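Local coordinates for protein MstE (Scytonema sp. PCC 10023, PDB 6SBF) that probably acts as a monodomain class II terpene cyclase, folding linear isoprenoid chains into polycyclic scaffolds such as those of merosterols, at residues 28-36 against 69-77. The protein carries 1 engineered substitution. Numbering follows the deposited sequence.
Sequences INAAVAFLL and LATLPYAHV
Val32 meets the 69-77 segment with both of its branches, and the contact is a compact example of how a turn and the start of the helix after it are packed against a neighbouring helix. CG1 lies anti to the backbone N (chi1 166°) and runs tip to tip into CG2 of Val77, whereas Val32 CG2 lies 3.5 Å from Leu72 CD1, tighter than usual for two carbons, as the two side chains slide past each other in opposite directions. One helical turn to either side the apolar seam continues: Ile28 CG2 rests 3.8 Å from Leu72 CD2, and Leu35 CD1 is 3.9 Å from Leu69 CD2. Leu36 CD1 approaches the His76 ring obliquely, 3.5 Å from His76 CD2. Val77 CG2 also lies over the centre of one face of that ring.

One hydrogen bond is added beside this apolar seam. Tyr74 OH donates to Asn29 OD1 at 2.7 Å, meeting a lone pair in the carbonyl plane with a C=O...O angle of 126°; amide and phenol planes are turned 39° apart. With an alanine here instead of Asn29, the Tyr74 hydroxyl would probably lose this acceptor and its ring would be freer to turn from the helix.

Behind these side chains, a type I turn from Leu69 to Leu72, closed by Leu72 N to Leu69 O, presents both leucines to the helix, and Tyr74 occupies the N-cap position of the helix that follows. The contact thus packs helix 18-37 against the link between helices 59-69 and 75-90 and the first turn of the latter, within the (alpha/alpha)6 barrel fold. Ile28 also touches Val357 and Val361 of helix 350-363, Leu36 reaches Ala80 on helix 75-90, and the Leu35 carbonyl accepts a hydrogen bond from Trp45, just before strand 47-50.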
loop_
_atom_site.group_PDB
_atom_site.type_symbol
_atom_site.label_atom_id
_atom_site.label_comp_id
_atom_site.label_asym_id
_atom_site.label_seq_id
_atom_site.Cartn_x
_atom_site.Cartn_y
_atom_site.Cartn_z
ATOM N N ILE A 28 16.806 3.226 -9.238
ATOM C CA ILE A 28 15.477 2.884 -9.798
ATOM C C ILE A 28 15.634 1.727 -10.805
ATOM O O ILE A 28 14.833 0.808 -10.810
ATOM C CB ILE A 28 14.804 4.136 -10.353
ATOM C CG1 ILE A 28 14.391 5.084 -9.227
ATOM C CG2 ILE A 28 13.653 3.759 -11.298
ATOM C CD1 ILE A 28 14.191 6.508 -9.669
ATOM N N ASN A 29 16.592 1.861 -11.712
ATOM C CA ASN A 29 16.747 0.832 -12.738
ATOM C C ASN A 29 17.099 -0.534 -12.178
ATOM O O ASN A 29 16.584 -1.556 -12.641
ATOM C CB ASN A 29 17.758 1.254 -13.813
ATOM C CG ASN A 29 17.264 2.474 -14.591
ATOM O OD1 ASN A 29 16.058 2.648 -14.737
ATOM N ND2 ASN A 29 18.200 3.239 -15.121
ATOM N N ALA A 30 17.936 -0.545 -11.151
ATOM C CA ALA A 30 18.310 -1.828 -10.510
ATOM C C ALA A 30 17.075 -2.443 -9.839
ATOM O O ALA A 30 16.891 -3.673 -9.898
ATOM C CB ALA A 30 19.440 -1.634 -9.519
ATOM N N ALA A 31 16.220 -1.620 -9.252
ATOM C CA ALA A 31 15.001 -2.119 -8.594
ATOM C C ALA A 31 14.008 -2.634 -9.617
ATOM O O ALA A 31 13.348 -3.663 -9.382
ATOM C CB ALA A 31 14.437 -1.050 -7.737
ATOM N N VAL A 32 13.867 -1.881 -10.720
ATOM C CA VAL A 32 12.943 -2.347 -11.765
ATOM C C VAL A 32 13.447 -3.703 -12.310
ATOM O O VAL A 32 12.615 -4.615 -12.539
ATOM C CB VAL A 32 12.843 -1.295 -12.872
ATOM C CG1 VAL A 32 12.199 -1.851 -14.123
ATOM C CG2 VAL A 32 12.117 -0.057 -12.360
ATOM N N ALA A 33 14.757 -3.830 -12.544
ATOM C CA ALA A 33 15.259 -5.132 -13.058
ATOM C C ALA A 33 14.953 -6.245 -12.026
ATOM O O ALA A 33 14.524 -7.369 -12.384
ATOM C CB ALA A 33 16.747 -5.062 -13.337
ATOM N N PHE A 34 15.203 -5.981 -10.743
ATOM C CA PHE A 34 14.884 -6.980 -9.685
ATOM C C PHE A 34 13.419 -7.369 -9.755
ATOM O O PHE A 34 13.069 -8.553 -9.760
ATOM C CB PHE A 34 15.217 -6.409 -8.302
ATOM C CG PHE A 34 14.696 -7.234 -7.147
ATOM C CD1 PHE A 34 15.403 -8.327 -6.683
ATOM C CD2 PHE A 34 13.466 -6.956 -6.595
ATOM C CE1 PHE A 34 14.878 -9.115 -5.670
ATOM C CE2 PHE A 34 12.946 -7.744 -5.575
ATOM C CZ PHE A 34 13.643 -8.841 -5.158
ATOM N N LEU A 35 12.531 -6.362 -9.863
ATOM C CA LEU A 35 11.105 -6.657 -9.834
ATOM C C LEU A 35 10.710 -7.443 -11.085
ATOM O O LEU A 35 9.878 -8.361 -10.962
ATOM C CB LEU A 35 10.306 -5.377 -9.693
ATOM C CG LEU A 35 10.378 -4.700 -8.344
ATOM C CD1 LEU A 35 9.813 -3.312 -8.375
ATOM C CD2 LEU A 35 9.621 -5.478 -7.300
ATOM N N LEU A 36 11.188 -7.080 -12.275
ATOM C CA LEU A 36 10.751 -7.812 -13.480
ATOM C C LEU A 36 11.260 -9.253 -13.426
ATOM O O LEU A 36 10.508 -10.176 -13.809
ATOM C CB LEU A 36 11.201 -7.104 -14.747
ATOM C CG LEU A 36 10.558 -5.742 -14.963
ATOM C CD1 LEU A 36 11.208 -5.049 -16.142
ATOM C CD2 LEU A 36 9.073 -5.883 -15.172
ATOM N N LEU A 69 4.502 0.615 -10.145
ATOM C CA LEU A 69 5.397 0.795 -11.327
ATOM C C LEU A 69 4.752 1.638 -12.422
ATOM O O LEU A 69 5.452 1.960 -13.401
ATOM C CB LEU A 69 5.793 -0.591 -11.849
ATOM C CG LEU A 69 6.714 -1.395 -10.937
ATOM C CD1 LEU A 69 6.982 -2.752 -11.538
ATOM C CD2 LEU A 69 8.031 -0.718 -10.743
ATOM N N ALA A 70 3.491 1.999 -12.289
ATOM C CA ALA A 70 2.796 2.793 -13.318
ATOM C C ALA A 70 3.391 4.193 -13.453
ATOM O O ALA A 70 3.130 4.839 -14.462
ATOM C CB ALA A 70 1.314 2.868 -13.009
ATOM N N THR A 71 4.184 4.672 -12.487
ATOM C CA THR A 71 4.866 5.993 -12.552
ATOM C C THR A 71 6.069 5.946 -13.510
ATOM O O THR A 71 6.580 7.004 -13.915
ATOM C CB THR A 71 5.314 6.482 -11.172
ATOM O OG1 THR A 71 4.253 6.418 -10.218
ATOM C CG2 THR A 71 5.742 7.923 -11.259
ATOM N N LEU A 72 6.550 4.765 -13.863
ATOM C CA LEU A 72 7.716 4.744 -14.757
ATOM C C LEU A 72 7.340 4.981 -16.224
ATOM O O LEU A 72 6.318 4.507 -16.703
ATOM C CB LEU A 72 8.405 3.402 -14.681
ATOM C CG LEU A 72 9.218 3.278 -13.434
ATOM C CD1 LEU A 72 9.283 1.897 -12.953
ATOM C CD2 LEU A 72 10.542 3.969 -13.434
ATOM N N PRO A 73 8.192 5.759 -16.932
ATOM C CA PRO A 73 7.983 6.050 -18.351
ATOM C C PRO A 73 8.814 5.143 -19.244
ATOM O O PRO A 73 9.553 5.681 -20.093
ATOM C CB PRO A 73 8.560 7.467 -18.434
ATOM C CG PRO A 73 9.798 7.365 -17.567
ATOM C CD PRO A 73 9.340 6.514 -16.387
ATOM N N TYR A 74 8.827 3.845 -18.928
ATOM C CA TYR A 74 9.504 2.855 -19.762
ATOM C C TYR A 74 8.521 1.922 -20.451
ATOM O O TYR A 74 7.615 1.368 -19.852
ATOM C CB TYR A 74 10.387 1.979 -18.894
ATOM C CG TYR A 74 11.513 2.682 -18.203
ATOM C CD1 TYR A 74 12.153 3.795 -18.698
ATOM C CD2 TYR A 74 12.031 2.162 -17.023
ATOM C CE1 TYR A 74 13.269 4.321 -18.087
ATOM C CE2 TYR A 74 13.133 2.698 -16.396
ATOM C CZ TYR A 74 13.776 3.768 -16.936
ATOM O OH TYR A 74 14.899 4.342 -16.431
ATOM N N ALA A 75 8.744 1.769 -21.770
ATOM C CA ALA A 75 7.855 0.916 -22.551
ATOM C C ALA A 75 7.836 -0.516 -22.011
ATOM O O ALA A 75 6.751 -1.130 -22.000
ATOM C CB ALA A 75 8.277 0.939 -24.010
ATOM N N HIS A 76 8.974 -1.049 -21.616
ATOM C CA HIS A 76 8.969 -2.457 -21.154
ATOM C C HIS A 76 8.241 -2.621 -19.807
ATOM O O HIS A 76 7.671 -3.677 -19.545
ATOM C CB HIS A 76 10.367 -3.025 -21.156
ATOM C CG HIS A 76 11.252 -2.523 -20.093
ATOM N ND1 HIS A 76 11.728 -1.213 -20.088
ATOM C CD2 HIS A 76 11.825 -3.156 -19.052
ATOM C CE1 HIS A 76 12.541 -1.087 -19.033
ATOM N NE2 HIS A 76 12.618 -2.246 -18.428
ATOM N N VAL A 77 8.231 -1.550 -19.014
ATOM C CA VAL A 77 7.426 -1.605 -17.769
ATOM C C VAL A 77 5.959 -1.523 -18.104
ATOM O O VAL A 77 5.131 -2.251 -17.588
ATOM C CB VAL A 77 7.871 -0.514 -16.789
ATOM C CG1 VAL A 77 6.975 -0.509 -15.582
ATOM C CG2 VAL A 77 9.314 -0.744 -16.381
#